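Local coordinates for protein aspartate aminotransferase (Rhodobacter sphaeroides, PDB 3NRA) that probably catalyses the pyridoxal-phosphate-dependent transfer of the amino group of L-aspartate to 2-oxoglutarate, giving oxaloacetate and L-glutamate, at residues Arg343-Ala348 against Thr400-Tyr405; Ala30-Ala35 against Arg359-Val364; Ile83-Ala88 against Val99-Gly104; Leu105-Gly110 against Leu262-Gly267; Ala310-Ile315 against Asn383-His388. All coordinates share one frame; numbering follows the deposited sequence. Where two conformers were deposited one is given.

In the fold
Four of the five contacts lie toward the two ends of the aminotransferase fold. Contact 5 lies between them, about 27 Å from contact 4 and 24 Å from contact 1, centre to centre. Contacts 3 and 4 belong to the large domain. Their centres are about 10 Å apart, and helix 81-95 leads through the loop of contact 3 into strand 105-108. Contact 3 closes before contact 4 opens, and both lie between the segments of contact 2. Contacts 1 and 2, about 12 Å apart, tie small-domain helices to two loops. The segments of contacts 1, 2 and 5 alternate. Contact 2 spans 324 positions, so the small domain is built from both parts of the chain.

Contact 1: Arg343-Ala348 against Thr400-Tyr405; sequences RLPKLA and TLVERY
Pro345 and Leu347 meet Val402 near the end of the C-terminal helix 388-404, in the small domain of this aminotransferase. Pro345 and Leu347 belong to the loop between strand 339-340 and helix 351-362. Val402 presents both methyl branches to it. CG1 stands anti to the backbone N (chi1 167°), and this branch takes the contacts with Pro345 and Leu347. Pro345 approaches with the CG and CD corner of its ring, and Pro345 CG lies 3.8 Å from Val402 CG1. The two side chains cross obliquely. Leu347 offers its CD2 branch, which is 4.2 Å from Val402 CG1. That same Leu347 CD2 lies 3.9 Å from Val402 O, so it touches backbone as well as side chain. The second branch of Val402 faces Leu344 more loosely, with Leu344 CD2 and Val402 CG2 4.4 Å apart. Phe354 of helix 351-362 packs on both Leu347 and Val402.

Tyr405 is the first residue to leave the helical conformation. Its ring leads away from the loop 343-348, and its OH is hydrogen-bonded to Gln361 OE1 and to the backbone N of Arg33. Its carbonyl does the work here. Leu347 CB rests 3.5 Å from Tyr405 O, and Ala348 CB is also close to this oxygen. Ala348 N donates to Tyr405 O across 2.7 Å, with an N-H...O angle of 160° and the nitrogen almost in line with the C=O bond.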
# COMPACT_ATOMS: atom_id res chain seq x y z
N ARG B 343 16.58 -10.94 26.78
CA ARG B 343 15.65 -11.28 27.85
C ARG B 343 16.19 -10.71 29.13
O ARG B 343 17.29 -11.04 29.55
CB ARG B 343 15.53 -12.80 27.98
CG ARG B 343 14.36 -13.24 28.83
CD ARG B 343 14.27 -14.76 28.94
NE ARG B 343 15.48 -15.31 29.57
CZ ARG B 343 15.68 -16.59 29.85
NH1 ARG B 343 14.75 -17.51 29.58
NH2 ARG B 343 16.81 -16.95 30.40
N LEU B 344 15.40 -9.84 29.76
CA LEU B 344 15.83 -9.11 30.94
C LEU B 344 15.50 -9.90 32.21
O LEU B 344 14.56 -10.71 32.21
CB LEU B 344 15.13 -7.73 30.99
CG LEU B 344 15.31 -6.83 29.76
CD1 LEU B 344 14.67 -5.48 29.99
CD2 LEU B 344 16.81 -6.66 29.41
N PRO B 345 16.20 -9.62 33.32
CA PRO B 345 15.85 -10.25 34.60
C PRO B 345 14.60 -9.72 35.25
O PRO B 345 13.98 -8.78 34.76
CB PRO B 345 17.07 -9.96 35.48
CG PRO B 345 17.68 -8.76 34.91
CD PRO B 345 17.41 -8.78 33.44
N LYS B 346 14.22 -10.35 36.35
CA LYS B 346 13.11 -9.88 37.20
C LYS B 346 13.44 -8.48 37.71
O LYS B 346 14.50 -8.27 38.27
CB LYS B 346 12.95 -10.84 38.39
CG LYS B 346 11.74 -10.58 39.29
CD LYS B 346 11.86 -11.37 40.60
N LEU B 347 12.54 -7.52 37.49
CA LEU B 347 12.74 -6.15 37.90
C LEU B 347 11.68 -5.82 38.90
O LEU B 347 10.67 -6.53 39.00
CB LEU B 347 12.64 -5.22 36.71
CG LEU B 347 13.54 -5.47 35.50
CD1 LEU B 347 13.23 -4.45 34.37
CD2 LEU B 347 15.01 -5.43 35.87
N ALA B 348 11.85 -4.70 39.59
CA ALA B 348 10.88 -4.25 40.61
C ALA B 348 9.69 -3.55 39.97
O ALA B 348 8.80 -3.15 40.66
CB ALA B 348 11.53 -3.34 41.61
N THR B 400 22.70 -0.17 33.19
CA THR B 400 22.69 0.66 34.42
C THR B 400 21.26 0.73 35.05
O THR B 400 21.09 0.50 36.26
CB THR B 400 23.18 2.10 34.14
OG1 THR B 400 24.51 2.06 33.63
CG2 THR B 400 23.15 2.96 35.42
N LEU B 401 20.25 0.97 34.20
CA LEU B 401 18.86 1.01 34.67
C LEU B 401 18.32 -0.36 35.01
O LEU B 401 17.55 -0.49 35.97
CB LEU B 401 17.94 1.71 33.67
CG LEU B 401 18.11 3.25 33.62
CD1 LEU B 401 17.05 3.92 32.79
CD2 LEU B 401 18.13 3.85 35.02
N VAL B 402 18.72 -1.40 34.27
CA VAL B 402 18.41 -2.77 34.70
C VAL B 402 18.96 -3.05 36.12
O VAL B 402 18.27 -3.62 36.95
CB VAL B 402 18.91 -3.81 33.68
CG1 VAL B 402 18.87 -5.23 34.27
CG2 VAL B 402 18.07 -3.72 32.42
N GLU B 403 20.16 -2.55 36.42
CA GLU B 403 20.73 -2.71 37.77
C GLU B 403 19.95 -1.90 38.79
O GLU B 403 19.64 -2.40 39.88
CB GLU B 403 22.22 -2.32 37.79
CG GLU B 403 23.11 -3.27 36.88
CD GLU B 403 24.50 -2.68 36.51
OE1 GLU B 403 24.89 -1.60 37.05
OE2 GLU B 403 25.21 -3.33 35.70
N ARG B 404 19.57 -0.67 38.42
CA ARG B 404 18.85 0.22 39.35
C ARG B 404 17.48 -0.35 39.75
O ARG B 404 17.03 -0.14 40.89
CB ARG B 404 18.68 1.63 38.73
CG ARG B 404 18.31 2.72 39.76
CD ARG B 404 17.93 4.02 39.10
NE ARG B 404 19.09 4.67 38.50
CZ ARG B 404 19.07 5.87 37.90
NH1 ARG B 404 17.95 6.58 37.83
NH2 ARG B 404 20.19 6.35 37.36
N TYR B 405 16.83 -1.07 38.83
CA TYR B 405 15.45 -1.59 39.04
C TYR B 405 15.40 -3.09 39.31
O TYR B 405 14.32 -3.66 39.39
CB TYR B 405 14.57 -1.27 37.82
CG TYR B 405 14.19 0.16 37.73
CD1 TYR B 405 13.07 0.65 38.42
CD2 TYR B 405 14.97 1.05 37.04
CE1 TYR B 405 12.74 1.97 38.38
CE2 TYR B 405 14.64 2.38 36.99
CZ TYR B 405 13.54 2.85 37.67
OH TYR B 405 13.21 4.18 37.59

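Contact 2: Ala30-Ala35 against Arg359-Val364; sequences ALIRGA and RLQAGV
The flat amide of Gln361 meets Ile32 and Arg33. The carbonyl oxygen of Arg33 lies at the edge, within 3° of the amide plane. Ile32 CG2 lies over one face on the nitrogen side, 3.6 Å from Gln361 NE2. At the edge, Gln361 NE2 donates to Arg33 O over 2.9 Å. Seen from the acceptor, the nitrogen stands well above the carbonyl plane, 48° out of it. The other amide atom, Gln361 OE1, is hydrogen-bonded to Tyr405 OH, so both polar ends of the amide are engaged and its rotation is fixed.

The apolar part lies beside this. Ile32 CD1 touches Leu360 CD2 at 3.6 Å, and the two side chains cross at about a right angle. The contact joins the N-terminal loop that precedes strand 42-43 to the end of helix 351-362, within the small domain of the aminotransferase fold. Arg33 sends its side chain away from this helix, and its NH1 bonds the carbonyl of Arg404 on helix 388-404.

A leucine in place of Gln361 would probably leave Arg33 O and Tyr405 OH each without this polar mate, and the loop less firmly held. The chemistry implies that one side-chain amide serves as a polar bridge, giving to the N-terminal loop and accepting from Tyr405, just past the end of helix 388-404.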
# COMPACT_ATOMS: atom_id res chain seq x y z
N ALA B 30 5.17 6.39 41.75
CA ALA B 30 5.56 5.52 42.88
C ALA B 30 6.66 4.51 42.53
O ALA B 30 7.25 3.88 43.43
CB ALA B 30 4.28 4.77 43.44
N LEU B 31 6.94 4.36 41.23
CA LEU B 31 7.86 3.33 40.71
C LEU B 31 9.22 3.87 40.28
O LEU B 31 10.20 3.14 40.27
CB LEU B 31 7.21 2.64 39.51
CG LEU B 31 5.82 2.03 39.73
CD1 LEU B 31 5.36 1.38 38.47
CD2 LEU B 31 5.82 1.03 40.91
N ILE B 32 9.29 5.16 39.93
CA ILE B 32 10.54 5.74 39.37
C ILE B 32 11.60 5.90 40.44
O ILE B 32 11.31 6.39 41.53
CB ILE B 32 10.25 7.09 38.64
CG1 ILE B 32 9.55 6.82 37.31
CG2 ILE B 32 11.54 7.90 38.39
CD1 ILE B 32 8.67 7.95 36.85
N ARG B 33 12.83 5.44 40.13
CA ARG B 33 13.98 5.50 41.03
C ARG B 33 15.02 6.37 40.42
O ARG B 33 15.37 6.19 39.25
CB ARG B 33 14.59 4.10 41.23
CG ARG B 33 13.64 3.06 41.77
CD ARG B 33 14.32 1.74 41.96
NE ARG B 33 13.41 0.77 42.59
CZ ARG B 33 13.77 -0.46 43.02
NH1 ARG B 33 15.01 -0.92 42.87
NH2 ARG B 33 12.87 -1.23 43.60
N GLY B 34 15.56 7.30 41.20
CA GLY B 34 16.72 8.09 40.77
C GLY B 34 16.38 9.15 39.74
O GLY B 34 15.21 9.39 39.44
N ALA B 35 17.43 9.82 39.24
CA ALA B 35 17.31 10.82 38.17
C ALA B 35 17.67 10.20 36.80
O ALA B 35 18.16 9.06 36.74
CB ALA B 35 18.24 12.05 38.47
N ARG B 359 12.87 5.07 28.29
CA ARG B 359 12.68 6.28 27.52
C ARG B 359 12.78 7.53 28.42
O ARG B 359 13.51 8.47 28.10
CB ARG B 359 11.32 6.23 26.81
CG ARG B 359 11.05 7.39 25.93
CD ARG B 359 10.02 7.06 24.89
NE ARG B 359 9.81 8.20 23.99
CZ ARG B 359 8.78 9.07 24.03
NH1 ARG B 359 7.79 8.96 24.93
NH2 ARG B 359 8.73 10.06 23.13
N LEU B 360 12.10 7.49 29.56
CA LEU B 360 12.12 8.62 30.53
C LEU B 360 13.52 8.92 31.10
O LEU B 360 13.95 10.07 31.12
CB LEU B 360 11.18 8.34 31.69
CG LEU B 360 10.66 9.58 32.38
CD1 LEU B 360 9.48 10.14 31.58
CD2 LEU B 360 10.24 9.28 33.84
N GLN B 361 14.23 7.88 31.53
CA GLN B 361 15.49 8.05 32.30
C GLN B 361 16.80 7.77 31.52
O GLN B 361 17.87 8.06 32.03
CB GLN B 361 15.45 7.13 33.53
CG GLN B 361 14.32 7.47 34.51
CD GLN B 361 14.57 6.88 35.87
OE1 GLN B 361 14.65 5.65 36.04
NE2 GLN B 361 14.75 7.75 36.87
N ALA B 362 16.69 7.17 30.32
CA ALA B 362 17.86 6.89 29.45
C ALA B 362 17.73 7.44 28.01
O ALA B 362 18.65 7.26 27.21
CB ALA B 362 18.12 5.39 29.39
N GLY B 363 16.61 8.06 27.68
CA GLY B 363 16.33 8.46 26.29
C GLY B 363 16.52 7.31 25.30
O GLY B 363 17.07 7.50 24.23
N VAL B 364 16.09 6.11 25.69
CA VAL B 364 16.18 4.94 24.82
C VAL B 364 14.77 4.46 24.50
O VAL B 364 13.96 4.24 25.40
CB VAL B 364 16.99 3.86 25.52
CG1 VAL B 364 16.84 2.55 24.82
CG2 VAL B 364 18.46 4.26 25.57

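Contact 3: Ile83-Ala88 against Val99-Gly104; sequences IRDLLA and VDARDG
Ala101 and Arg102 lie in the loop that carries the chain from helix 81-95 into strand 105-108, and they fold back onto Arg84, Asp85 and Ala88 of that helix. Arg84 NH1 donates to Ala101 O over 2.8 Å. The arginine chain bends at chi3, and the oxygen is tilted 20° out of the guanidinium plane. The other terminal nitrogen, Arg84 NH2, forms a salt bridge with Glu76.

Asp85 meets Arg102, which was modelled in two conformers. In the one given here Arg102 grips the carboxylate side-on; in the other the pairing may differ, so the grip is not certain to be constant. Arg102 NE donates to the syn lone pair of Asp85 OD1 at 3.0 Å, and Arg102 NH2 donates to Asp85 OD2 at 3.2 Å. The two flat groups are 24° from coplanar.

The loop is shaped by an Asx turn: Asp100 OD1 accepts from the backbone N of Arg102 at 3.0 Å. This helix-loop-strand unit leads into the edge of the large-domain sheet of the aminotransferase fold.

Small side chains let the backbones come close. Ala88 CB lies 3.8 Å from Ala101 CB and equally far from Val99 CG1. Val99 also packs on Leu91 and Ala92, one turn further along the helix.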
# COMPACT_ATOMS: atom_id res chain seq x y z
N ILE B 83 12.19 -3.99 -15.01
CA ILE B 83 12.83 -4.13 -13.71
C ILE B 83 12.63 -5.56 -13.19
O ILE B 83 13.56 -6.18 -12.66
CB ILE B 83 12.32 -3.04 -12.71
CG1 ILE B 83 12.72 -1.65 -13.22
CG2 ILE B 83 12.91 -3.25 -11.30
CD1 ILE B 83 12.07 -0.52 -12.51
N ARG B 84 11.46 -6.12 -13.41
CA ARG B 84 11.26 -7.53 -13.08
C ARG B 84 12.23 -8.46 -13.84
O ARG B 84 12.84 -9.35 -13.23
CB ARG B 84 9.83 -7.94 -13.32
CG ARG B 84 8.94 -7.56 -12.20
CD ARG B 84 7.59 -8.14 -12.37
NE ARG B 84 6.83 -7.40 -13.37
CZ ARG B 84 6.13 -7.93 -14.40
NH1 ARG B 84 6.07 -9.25 -14.63
NH2 ARG B 84 5.46 -7.11 -15.20
N ASP B 85 12.41 -8.22 -15.14
CA ASP B 85 13.37 -8.95 -15.94
C ASP B 85 14.83 -8.79 -15.46
O ASP B 85 15.60 -9.73 -15.55
CB ASP B 85 13.27 -8.55 -17.42
CG ASP B 85 11.99 -9.07 -18.10
OD1 ASP B 85 11.36 -10.02 -17.56
OD2 ASP B 85 11.65 -8.54 -19.18
N LEU B 86 15.20 -7.61 -14.99
CA LEU B 86 16.53 -7.39 -14.38
C LEU B 86 16.63 -8.15 -13.06
O LEU B 86 17.67 -8.72 -12.75
CB LEU B 86 16.80 -5.91 -14.11
CG LEU B 86 17.62 -5.07 -15.08
CD1 LEU B 86 17.65 -3.62 -14.56
CD2 LEU B 86 19.08 -5.61 -15.29
N LEU B 87 15.58 -8.12 -12.25
CA LEU B 87 15.67 -8.62 -10.87
C LEU B 87 15.67 -10.14 -10.77
O LEU B 87 16.37 -10.71 -9.93
CB LEU B 87 14.56 -8.05 -10.01
CG LEU B 87 14.67 -6.61 -9.52
CD1 LEU B 87 13.44 -6.34 -8.55
CD2 LEU B 87 15.96 -6.32 -8.81
N ALA B 88 14.90 -10.80 -11.63
CA ALA B 88 14.66 -12.25 -11.52
C ALA B 88 15.97 -13.07 -11.49
O ALA B 88 16.13 -13.95 -10.62
CB ALA B 88 13.71 -12.74 -12.66
N VAL B 99 13.66 -18.05 -10.77
CA VAL B 99 12.67 -17.03 -10.54
C VAL B 99 12.08 -16.65 -11.90
O VAL B 99 12.82 -16.42 -12.88
CB VAL B 99 13.29 -15.77 -9.84
CG1 VAL B 99 12.28 -14.67 -9.75
CG2 VAL B 99 13.79 -16.13 -8.43
N ASP B 100 10.76 -16.60 -11.96
CA ASP B 100 10.04 -16.30 -13.17
C ASP B 100 9.61 -14.81 -13.16
O ASP B 100 8.65 -14.45 -12.49
CB ASP B 100 8.82 -17.22 -13.24
CG ASP B 100 7.94 -16.97 -14.45
OD1 ASP B 100 8.19 -16.02 -15.23
OD2 ASP B 100 6.96 -17.72 -14.60
N ALA B 101 10.31 -13.97 -13.94
CA ALA B 101 9.99 -12.52 -14.02
C ALA B 101 8.53 -12.21 -14.43
O ALA B 101 7.94 -11.24 -13.93
CB ALA B 101 10.93 -11.82 -15.01
N ARG B 102 8.00 -13.02 -15.34
CA ARG B 102 6.74 -12.68 -15.98
C ARG B 102 5.55 -13.03 -15.09
O ARG B 102 4.72 -12.18 -14.83
CB ARG B 102 6.65 -13.35 -17.37
CG ARG B 102 7.80 -12.94 -18.35
CD ARG B 102 8.13 -11.43 -18.25
NE ARG B 102 9.09 -10.92 -19.22
CZ ARG B 102 8.83 -10.64 -20.51
NH1 ARG B 102 7.63 -10.92 -21.04
NH2 ARG B 102 9.79 -10.09 -21.27
N ASP B 103 5.49 -14.27 -14.60
CA ASP B 103 4.34 -14.74 -13.82
C ASP B 103 4.64 -15.11 -12.36
O ASP B 103 3.71 -15.45 -11.62
CB ASP B 103 3.70 -15.94 -14.53
CG ASP B 103 3.34 -15.64 -15.98
OD1 ASP B 103 2.88 -14.52 -16.26
OD2 ASP B 103 3.50 -16.53 -16.83
N GLY B 104 5.91 -15.06 -11.96
CA GLY B 104 6.27 -15.49 -10.61
C GLY B 104 6.97 -14.44 -9.76
O GLY B 104 7.71 -14.80 -8.85

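Contact 4: Leu105-Gly110 against Leu262-Gly267; sequences LIITPG and LGVAFG
Ile106 and Ala265 form the tight part of this strand pairing. Ile106 CG2 is 3.5 Å from Ala265 CB, closer than carbons usually pack. Ile106 N donates to Ala265 O over 2.9 Å, and a matching bond returns from Ala265 N to Ile106 O. The packing stays tight at Thr108 and Gly263. Thr108 N donates to Gly263 O at 2.8 Å, and Gly263 N donates to Thr108 O. OG1 of Thr108 sits between its own backbone N and carbonyl carbon (chi1 56°), 3.1 Å from Gly263 O. It donates to Gly110 O at 2.7 Å, spanning Pro109, the centre of an inverse gamma turn. A CB on Gly263 would clash with Gly110 O.

The strands are antiparallel, with axes at 158°. Strand 263-267 runs against all the others in the seven-stranded sheet of the large domain, as is characteristic of fold type I aminotransferases. Strand 105-108 is the outermost beside it.

The opposite face, with Leu105, Ile107, Val264 and Phe266, is looser across the pair, though it too is buried. Ile107 CG1 and Val264 CG1 are 4.2 Å apart. Leu105 and Phe266 lie side by side, pointing the same way, with Leu105 CD1 3.8 Å from Phe266 CB. Leu91 of helix 81-95 packs on Leu105, Val264 and Phe266, whereas Ile106 and Ala265 meet helix 269-282. Pro109 touches Ser283 of the second subunit.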
# COMPACT_ATOMS: atom_id res chain seq x y z
N LEU B 105 6.76 -13.16 -10.08
CA LEU B 105 7.50 -12.05 -9.42
C LEU B 105 6.64 -10.80 -9.40
O LEU B 105 6.21 -10.35 -10.42
CB LEU B 105 8.82 -11.77 -10.12
CG LEU B 105 9.66 -10.61 -9.56
CD1 LEU B 105 10.01 -10.81 -8.03
CD2 LEU B 105 10.92 -10.45 -10.37
N ILE B 106 6.38 -10.28 -8.20
CA ILE B 106 5.59 -9.07 -8.02
C ILE B 106 6.43 -8.08 -7.24
O ILE B 106 7.16 -8.49 -6.32
CB ILE B 106 4.25 -9.36 -7.29
CG1 ILE B 106 3.38 -8.12 -7.24
CG2 ILE B 106 4.49 -9.90 -5.88
CD1 ILE B 106 1.88 -8.39 -6.73
N ILE B 107 6.36 -6.79 -7.64
CA ILE B 107 6.92 -5.69 -6.89
C ILE B 107 5.82 -4.98 -6.09
O ILE B 107 4.79 -4.61 -6.66
CB ILE B 107 7.58 -4.67 -7.78
CG1 ILE B 107 8.64 -5.34 -8.70
CG2 ILE B 107 8.22 -3.55 -6.90
CD1 ILE B 107 9.34 -4.35 -9.69
N THR B 108 6.10 -4.73 -4.80
CA THR B 108 5.07 -4.37 -3.82
C THR B 108 5.49 -3.13 -2.99
O THR B 108 6.70 -2.78 -2.95
CB THR B 108 4.85 -5.52 -2.80
OG1 THR B 108 6.09 -5.83 -2.19
CG2 THR B 108 4.27 -6.78 -3.48
N PRO B 109 4.50 -2.48 -2.31
CA PRO B 109 4.82 -1.38 -1.39
C PRO B 109 5.47 -1.89 -0.09
O PRO B 109 4.77 -2.16 0.91
CB PRO B 109 3.48 -0.70 -1.14
CG PRO B 109 2.43 -1.77 -1.50
CD PRO B 109 3.04 -2.62 -2.54
N GLY B 110 6.80 -2.03 -0.13
CA GLY B 110 7.54 -2.61 0.97
C GLY B 110 7.37 -4.12 0.97
O GLY B 110 6.54 -4.68 0.22
N LEU B 262 9.59 -0.35 -1.06
CA LEU B 262 9.70 -1.38 -2.08
C LEU B 262 9.91 -2.73 -1.48
O LEU B 262 10.63 -2.88 -0.50
CB LEU B 262 10.87 -1.07 -3.04
CG LEU B 262 10.72 0.25 -3.79
CD1 LEU B 262 12.06 0.72 -4.26
CD2 LEU B 262 9.71 0.08 -4.96
N GLY B 263 9.21 -3.73 -2.03
CA GLY B 263 9.44 -5.11 -1.69
C GLY B 263 9.17 -5.94 -2.88
O GLY B 263 8.65 -5.44 -3.89
N VAL B 264 9.50 -7.21 -2.80
CA VAL B 264 9.12 -8.17 -3.83
C VAL B 264 8.63 -9.44 -3.23
O VAL B 264 8.98 -9.78 -2.07
CB VAL B 264 10.28 -8.51 -4.78
CG1 VAL B 264 10.73 -7.26 -5.54
CG2 VAL B 264 11.43 -9.19 -4.01
N ALA B 265 7.82 -10.16 -4.00
CA ALA B 265 7.43 -11.53 -3.69
C ALA B 265 7.62 -12.39 -4.93
O ALA B 265 7.40 -11.93 -6.06
CB ALA B 265 6.04 -11.58 -3.24
N PHE B 266 8.04 -13.62 -4.72
CA PHE B 266 8.28 -14.53 -5.83
C PHE B 266 8.11 -15.96 -5.46
O PHE B 266 8.28 -16.34 -4.29
CB PHE B 266 9.69 -14.30 -6.46
CG PHE B 266 10.83 -14.23 -5.44
CD1 PHE B 266 11.13 -13.03 -4.77
CD2 PHE B 266 11.66 -15.32 -5.25
CE1 PHE B 266 12.21 -12.96 -3.90
CE2 PHE B 266 12.72 -15.26 -4.37
CZ PHE B 266 13.02 -14.07 -3.70
N GLY B 267 7.77 -16.75 -6.46
CA GLY B 267 7.40 -18.13 -6.25
C GLY B 267 6.11 -18.45 -6.94
O GLY B 267 5.95 -18.15 -8.13

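Contact 5: Ala310-Ile315 against Asn383-His388; sequences ARHQAI and NFSQDH
His312 and Ser385 make the direct polar link. His312 NE2 and Ser385 OG share a hydrogen bond of 2.8 Å, in which either may be the donor. Ser385 OG is anti to its backbone N (chi1 -172°), and it meets the edge of the imidazole near the ring plane. His312 ND1 bonds the carbonyl of Arg308. A water gives the second polar link, donating to Arg311 O and lying 2.8 Å from His388 ND1. The other ring nitrogen of His388 is bonded to Glu318.

Helix 304-324 packs here against the turn that joins strand 380-383 to helix 388-404, both of the small domain. An Asx turn shapes that segment, with Ser385 N bonded to Asn383 OD1, and Asp387 is the N-cap of the helix.

Van der Waals contact centres on Ile315. Ile315 CG2 touches Phe384 CD1 at 3.6 Å, and Ile315 CG1 lies 3.4 Å from His388 ND1. Ile315 CD1 reaches Gln386 O at 3.5 Å. An alanine in place of Ile315 would remove CG1, CG2 and CD1 and would probably open a gap between Phe384 and His388. The Phe384 ring also meets backbone at its edge, where Phe384 CE1 is 3.4 Å from His312 O.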
# COMPACT_ATOMS: atom_id res chain seq x y z
N ALA B 310 30.22 -5.89 7.80
CA ALA B 310 31.28 -5.76 8.78
C ALA B 310 30.99 -4.65 9.83
O ALA B 310 31.27 -4.83 11.04
CB ALA B 310 32.68 -5.50 8.06
N ARG B 311 30.47 -3.50 9.39
CA ARG B 311 30.18 -2.41 10.34
C ARG B 311 29.07 -2.82 11.32
O ARG B 311 29.17 -2.55 12.53
CB ARG B 311 29.78 -1.14 9.62
CG ARG B 311 30.93 -0.45 8.86
CD ARG B 311 30.50 0.93 8.35
NE ARG B 311 31.35 1.40 7.26
CZ ARG B 311 31.24 1.03 5.97
NH1 ARG B 311 30.28 0.18 5.56
NH2 ARG B 311 32.09 1.53 5.07
N HIS B 312 28.05 -3.52 10.81
CA HIS B 312 26.98 -4.02 11.66
C HIS B 312 27.42 -5.11 12.62
O HIS B 312 26.91 -5.22 13.71
CB HIS B 312 25.81 -4.53 10.82
CG HIS B 312 24.96 -3.45 10.28
ND1 HIS B 312 25.29 -2.73 9.16
CD2 HIS B 312 23.75 -2.98 10.68
CE1 HIS B 312 24.33 -1.86 8.90
NE2 HIS B 312 23.39 -1.99 9.81
N GLN B 313 28.39 -5.92 12.19
CA GLN B 313 28.89 -7.03 13.00
C GLN B 313 29.72 -6.49 14.17
O GLN B 313 29.68 -7.04 15.25
CB GLN B 313 29.75 -7.98 12.14
CG GLN B 313 29.92 -9.39 12.71
CD GLN B 313 30.47 -10.40 11.70
OE1 GLN B 313 30.07 -10.43 10.52
NE2 GLN B 313 31.36 -11.25 12.17
N ALA B 314 30.42 -5.39 13.95
CA ALA B 314 31.15 -4.72 15.03
C ALA B 314 30.19 -4.17 16.08
O ALA B 314 30.42 -4.32 17.29
CB ALA B 314 32.06 -3.61 14.48
N ILE B 315 29.07 -3.60 15.63
CA ILE B 315 28.04 -3.10 16.54
C ILE B 315 27.37 -4.27 17.28
O ILE B 315 27.25 -4.25 18.51
CB ILE B 315 26.95 -2.31 15.79
CG1 ILE B 315 27.53 -1.03 15.18
CG2 ILE B 315 25.82 -1.96 16.75
CD1 ILE B 315 26.58 -0.35 14.25
N ASN B 383 16.68 -2.55 17.35
CA ASN B 383 17.27 -2.50 16.03
C ASN B 383 18.60 -1.76 16.14
O ASN B 383 18.61 -0.55 16.39
CB ASN B 383 16.33 -1.82 15.00
CG ASN B 383 16.92 -1.78 13.59
OD1 ASN B 383 18.11 -1.52 13.41
ND2 ASN B 383 16.07 -2.00 12.57
N PHE B 384 19.71 -2.48 15.96
CA PHE B 384 21.03 -1.89 16.17
C PHE B 384 21.71 -1.35 14.91
O PHE B 384 22.90 -1.03 14.94
CB PHE B 384 21.97 -2.87 16.95
CG PHE B 384 22.28 -4.16 16.23
CD1 PHE B 384 23.36 -4.25 15.36
CD2 PHE B 384 21.54 -5.31 16.49
CE1 PHE B 384 23.68 -5.47 14.71
CE2 PHE B 384 21.84 -6.50 15.88
CZ PHE B 384 22.93 -6.58 14.97
N SER B 385 20.97 -1.16 13.83
CA SER B 385 21.50 -0.39 12.69
C SER B 385 21.45 1.10 13.04
O SER B 385 20.55 1.83 12.62
CB SER B 385 20.76 -0.71 11.40
OG SER B 385 21.40 -0.09 10.30
N GLN B 386 22.44 1.50 13.84
CA GLN B 386 22.49 2.79 14.52
C GLN B 386 23.88 3.36 14.39
O GLN B 386 24.82 2.65 13.96
CB GLN B 386 22.17 2.64 16.00
CG GLN B 386 20.79 2.00 16.33
CD GLN B 386 19.63 2.85 15.89
OE1 GLN B 386 19.74 4.12 15.78
NE2 GLN B 386 18.49 2.19 15.59
N ASP B 387 24.04 4.61 14.80
CA ASP B 387 25.36 5.16 15.07
C ASP B 387 26.06 4.26 16.11
O ASP B 387 25.48 3.98 17.13
CB ASP B 387 25.27 6.59 15.59
CG ASP B 387 26.64 7.18 15.94
OD1 ASP B 387 27.30 7.75 15.04
OD2 ASP B 387 27.05 7.10 17.12
N HIS B 388 27.28 3.81 15.79
CA HIS B 388 28.01 2.82 16.60
C HIS B 388 28.20 3.30 18.04
O HIS B 388 27.85 2.61 18.97
CB HIS B 388 29.39 2.54 15.98
CG HIS B 388 30.14 1.41 16.63
ND1 HIS B 388 30.59 0.32 15.91
CD2 HIS B 388 30.52 1.20 17.91
CE1 HIS B 388 31.20 -0.52 16.73
NE2 HIS B 388 31.18 -0.01 17.94
O HOH W 1 30.69 -0.33 13.23